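Local coordinates for flagellar brake protein YcgR (PDB 5KEC) that binds cyclic di-GMP and, as the transcriptional activator MrkH, probably turns on type 3 fimbriae genes that support biofilm formation, at residues R57-P60 with K64-F67; V169-L172 with G176-T179. One frame throughout, in Å; residues are numbered along the deposited sequence.

Contact 1 (R57-P60 with K64-F67)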
loop_
_atom_site.group_PDB
_atom_site.type_symbol
_atom_site.label_atom_id
_atom_site.label_comp_id
_atom_site.label_asym_id
_atom_site.label_seq_id
_atom_site.Cartn_x
_atom_site.Cartn_y
_atom_site.Cartn_z
ATOM N N ARG B 57 6.260 -7.809 -15.057
ATOM C CA ARG B 57 6.688 -6.878 -14.016
ATOM C C ARG B 57 7.334 -7.594 -12.828
ATOM O O ARG B 57 7.024 -8.753 -12.539
ATOM C CB ARG B 57 5.505 -6.041 -13.524
ATOM C CG ARG B 57 4.479 -5.717 -14.595
ATOM C CD ARG B 57 4.998 -4.709 -15.599
ATOM N NE ARG B 57 5.154 -3.385 -15.010
ATOM C CZ ARG B 57 5.099 -2.251 -15.701
ATOM N NH1 ARG B 57 4.882 -2.278 -17.009
ATOM N NH2 ARG B 57 5.253 -1.090 -15.081
ATOM N N LYS B 58 8.238 -6.899 -12.147
ATOM C CA LYS B 58 8.818 -7.416 -10.914
ATOM C C LYS B 58 7.948 -6.979 -9.742
ATOM O O LYS B 58 7.616 -5.800 -9.607
ATOM C CB LYS B 58 10.252 -6.908 -10.716
ATOM C CG LYS B 58 11.302 -7.534 -11.634
ATOM C CD LYS B 58 11.217 -6.992 -13.053
ATOM C CE LYS B 58 12.563 -7.095 -13.764
ATOM N NZ LYS B 58 13.107 -8.483 -13.751
ATOM N N ILE B 59 7.574 -7.935 -8.903
ATOM C CA ILE B 59 6.741 -7.652 -7.744
ATOM C C ILE B 59 7.501 -8.021 -6.480
ATOM O O ILE B 59 7.984 -9.145 -6.355
ATOM C CB ILE B 59 5.426 -8.447 -7.798
ATOM C CG1 ILE B 59 4.706 -8.193 -9.123
ATOM C CG2 ILE B 59 4.526 -8.091 -6.622
ATOM C CD1 ILE B 59 3.554 -9.145 -9.379
ATOM N N PRO B 60 7.604 -7.073 -5.534
ATOM C CA PRO B 60 8.334 -7.299 -4.281
ATOM C C PRO B 60 7.902 -8.587 -3.588
ATOM O O PRO B 60 6.713 -8.909 -3.561
ATOM C CB PRO B 60 7.960 -6.080 -3.425
ATOM C CG PRO B 60 6.768 -5.459 -4.101
ATOM C CD PRO B 60 6.947 -5.756 -5.557
ATOM N N LYS B 64 3.300 -8.862 2.063
ATOM C CA LYS B 64 1.902 -8.990 1.665
ATOM C C LYS B 64 1.552 -7.984 0.567
ATOM O O LYS B 64 1.818 -6.788 0.701
ATOM C CB LYS B 64 0.977 -8.796 2.871
ATOM C CG LYS B 64 0.870 -10.006 3.787
ATOM C CD LYS B 64 0.131 -11.149 3.114
ATOM C CE LYS B 64 -0.212 -12.250 4.105
ATOM N NZ LYS B 64 -1.129 -11.779 5.182
ATOM N N ILE B 65 0.960 -8.475 -0.515
ATOM C CA ILE B 65 0.580 -7.625 -1.637
ATOM C C ILE B 65 -0.930 -7.382 -1.650
ATOM O O ILE B 65 -1.715 -8.290 -1.380
ATOM C CB ILE B 65 1.022 -8.251 -2.980
ATOM C CG1 ILE B 65 2.498 -8.654 -2.924
ATOM C CG2 ILE B 65 0.779 -7.294 -4.131
ATOM C CD1 ILE B 65 3.431 -7.504 -2.605
ATOM N N ARG B 66 -1.333 -6.154 -1.960
ATOM C CA ARG B 66 -2.750 -5.813 -2.046
ATOM C C ARG B 66 -3.361 -6.218 -3.390
ATOM O O ARG B 66 -2.810 -5.920 -4.454
ATOM C CB ARG B 66 -2.958 -4.315 -1.803
ATOM C CG ARG B 66 -3.390 -3.969 -0.387
ATOM C CD ARG B 66 -4.892 -4.156 -0.202
ATOM N NE ARG B 66 -5.602 -2.880 -0.231
ATOM C CZ ARG B 66 -5.669 -2.049 0.804
ATOM N NH1 ARG B 66 -5.064 -2.362 1.941
ATOM N NH2 ARG B 66 -6.334 -0.906 0.702
ATOM N N PHE B 67 -4.503 -6.900 -3.330
ATOM C CA PHE B 67 -5.227 -7.293 -4.532
ATOM C C PHE B 67 -6.660 -6.791 -4.512
ATOM O O PHE B 67 -7.238 -6.547 -3.445
ATOM C CB PHE B 67 -5.268 -8.812 -4.673
ATOM C CG PHE B 67 -3.930 -9.440 -4.906
ATOM C CD1 PHE B 67 -3.535 -9.802 -6.183
ATOM C CD2 PHE B 67 -3.071 -9.686 -3.847
ATOM C CE1 PHE B 67 -2.299 -10.391 -6.397
ATOM C CE2 PHE B 67 -1.847 -10.270 -4.061
ATOM C CZ PHE B 67 -1.461 -10.619 -5.339
#
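Ile59 and Pro60, in the loop that leads into strand 64-71, meet one residue of that strand, Ile65. The contact sets this loop against the antiparallel sheet of the MrkH-like, YcgR-like domain. The two segments form no beta ladder: the nearest pair of CA atoms, those of Pro60 and Ile65, is 8.2 Å apart, and no hydrogen bond crosses between them. The link is apolar and is carried by a single methyl group, CD1 of Ile65. This methyl lies 4.2 Å from CG2 of Ile59, and at the same 4.2 Å it meets CG of Pro60, whose ring lies at a slant to the isoleucine. Ile65 sets CG1 opposite its own carbonyl carbon and then bends at chi2 (-58°), which carries CD1 toward the loop. Other parts of the fold hold both partners. Ile65 is paired through its backbone with Ala80 and packs on Ile32, whereas the loop is tied by Tyr96 OH, hydrogen-bonded to Arg57 O and Ile59 N. The carbonyl oxygen of the proline is met by a methyl, not a donor: Ile65 CD1 lies 3.7 Å from Pro60 O, which is buried here without a hydrogen-bond partner in the model.

Contact 2 (V169-L172 with G176-T179); sequences VLML and GEIT
The carboxylate of Glu177 and the CG of Met171 lie on one face of the strand pair, their side chains side by side and pointing the same way. OE2 is the oxygen turned to Met171, 3.7 Å from its CG, while OE1 makes a long, weak ion pair with Arg126. Val169 and Thr179 share this face: CG2 of Val169 comes within 3.6 Å of OG1 of Thr179, and its CG1, anti to the backbone N (chi1 -177°), reaches CB of Glu177 at 4.0 Å. On the opposite face lie Leu170 and Ile178. Leu172, just past the ladder, brings its CD1 to 3.7 Å from CD1 of Ile178. Ile220 of helix 214-234 touches Ile178, and Ile223 touches Leu172. Three backbone bonds join the segments. Leu170 N gives to Ile178 O over 2.7 Å. Leu170 O accepts Ile178 N at 3.1 Å and has a CA-H...O contact from Glu177 CA as well. Leu172 N bonds to Gly176 O at 2.9 Å. Gly176 has backbone angles that would press a CB against the preceding carbonyl oxygen. The hydrogen-bonded pair Leu170-Ile178, between the non-hydrogen-bonded pairs Val169-Thr179 and Met171-Glu177, shows antiparallel pairing, and the three-residue link makes this the turn end of a beta hairpin in the second antiparallel sheet, which probably belongs to the PilZ domain.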
loop_
_atom_site.group_PDB
_atom_site.type_symbol
_atom_site.label_atom_id
_atom_site.label_comp_id
_atom_site.label_asym_id
_atom_site.label_seq_id
_atom_site.Cartn_x
_atom_site.Cartn_y
_atom_site.Cartn_z
ATOM N N VAL B 169 10.562 9.921 13.693
ATOM C CA VAL B 169 9.475 10.339 14.570
ATOM C C VAL B 169 8.476 11.229 13.845
ATOM O O VAL B 169 8.837 12.285 13.318
ATOM C CB VAL B 169 9.988 11.058 15.833
ATOM C CG1 VAL B 169 8.820 11.404 16.755
ATOM C CG2 VAL B 169 11.016 10.189 16.561
ATOM N N LEU B 170 7.218 10.799 13.826
ATOM C CA LEU B 170 6.146 11.610 13.262
ATOM C C LEU B 170 5.661 12.622 14.291
ATOM O O LEU B 170 5.063 12.257 15.297
ATOM C CB LEU B 170 4.991 10.712 12.820
ATOM C CG LEU B 170 5.410 9.512 11.973
ATOM C CD1 LEU B 170 4.204 8.666 11.624
ATOM C CD2 LEU B 170 6.158 9.965 10.713
ATOM N N MET B 171 5.956 13.893 14.056
ATOM C CA MET B 171 5.442 14.966 14.895
ATOM C C MET B 171 4.065 15.366 14.370
ATOM O O MET B 171 3.954 16.019 13.330
ATOM C CB MET B 171 6.388 16.160 14.850
ATOM C CG MET B 171 7.811 15.832 15.304
ATOM S SD MET B 171 9.008 17.118 14.878
ATOM C CE MET B 171 8.357 18.536 15.758
ATOM N N LEU B 172 3.013 14.976 15.082
ATOM C CA LEU B 172 1.660 15.162 14.562
ATOM C C LEU B 172 0.835 16.156 15.376
ATOM O O LEU B 172 -0.355 15.951 15.606
ATOM C CB LEU B 172 0.942 13.815 14.451
ATOM C CG LEU B 172 1.704 12.759 13.636
ATOM C CD1 LEU B 172 1.146 11.351 13.858
ATOM C CD2 LEU B 172 1.704 13.122 12.151
ATOM N N GLY B 176 0.098 14.163 19.069
ATOM C CA GLY B 176 1.285 13.680 19.752
ATOM C C GLY B 176 2.380 13.245 18.794
ATOM O O GLY B 176 2.491 13.749 17.673
ATOM N N GLU B 177 3.194 12.301 19.242
ATOM C CA GLU B 177 4.309 11.823 18.445
ATOM C C GLU B 177 4.246 10.320 18.282
ATOM O O GLU B 177 3.721 9.605 19.138
ATOM C CB GLU B 177 5.643 12.260 19.063
ATOM C CG GLU B 177 5.810 13.764 19.084
ATOM C CD GLU B 177 7.200 14.209 19.478
ATOM O OE1 GLU B 177 7.830 13.539 20.322
ATOM O OE2 GLU B 177 7.660 15.238 18.941
ATOM N N ILE B 178 4.774 9.846 17.163
ATOM C CA ILE B 178 4.818 8.425 16.880
ATOM C C ILE B 178 6.169 8.066 16.284
ATOM O O ILE B 178 6.522 8.531 15.199
ATOM C CB ILE B 178 3.719 8.010 15.887
ATOM C CG1 ILE B 178 2.339 8.392 16.418
ATOM C CG2 ILE B 178 3.791 6.503 15.609
ATOM C CD1 ILE B 178 1.203 8.007 15.495
ATOM N N THR B 179 6.921 7.235 16.993
ATOM C CA THR B 179 8.205 6.760 16.499
ATOM C C THR B 179 7.973 5.546 15.618
ATOM O O THR B 179 7.282 4.610 16.009
ATOM C CB THR B 179 9.161 6.402 17.660
ATOM O OG1 THR B 179 9.421 7.578 18.432
ATOM C CG2 THR B 179 10.486 5.865 17.130
#

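In the fold
From the N terminus, contact 1 comes first: it spans residues 61-63 where the chain leaves strand 50-55 and enters strand 64-71, and it fastens that connection to the first sheet. The chain then completes that sheet and passes Arg109, Arg110, Arg111 and Arg114, which bind cyclic di-GMP in another structure of the protein, before building the second. There contact 2 spans residues 173-175, joining strand 164-171 to strand 177-193 beneath helix 214-234. The first has closed before the second opens, so they stand in series, neither nested nor crossed. Strand 64-71 lies in the first sheet, 164-171 and 177-193 in the second; the contact centres are 29 Å apart, the nearest atoms about 17 Å.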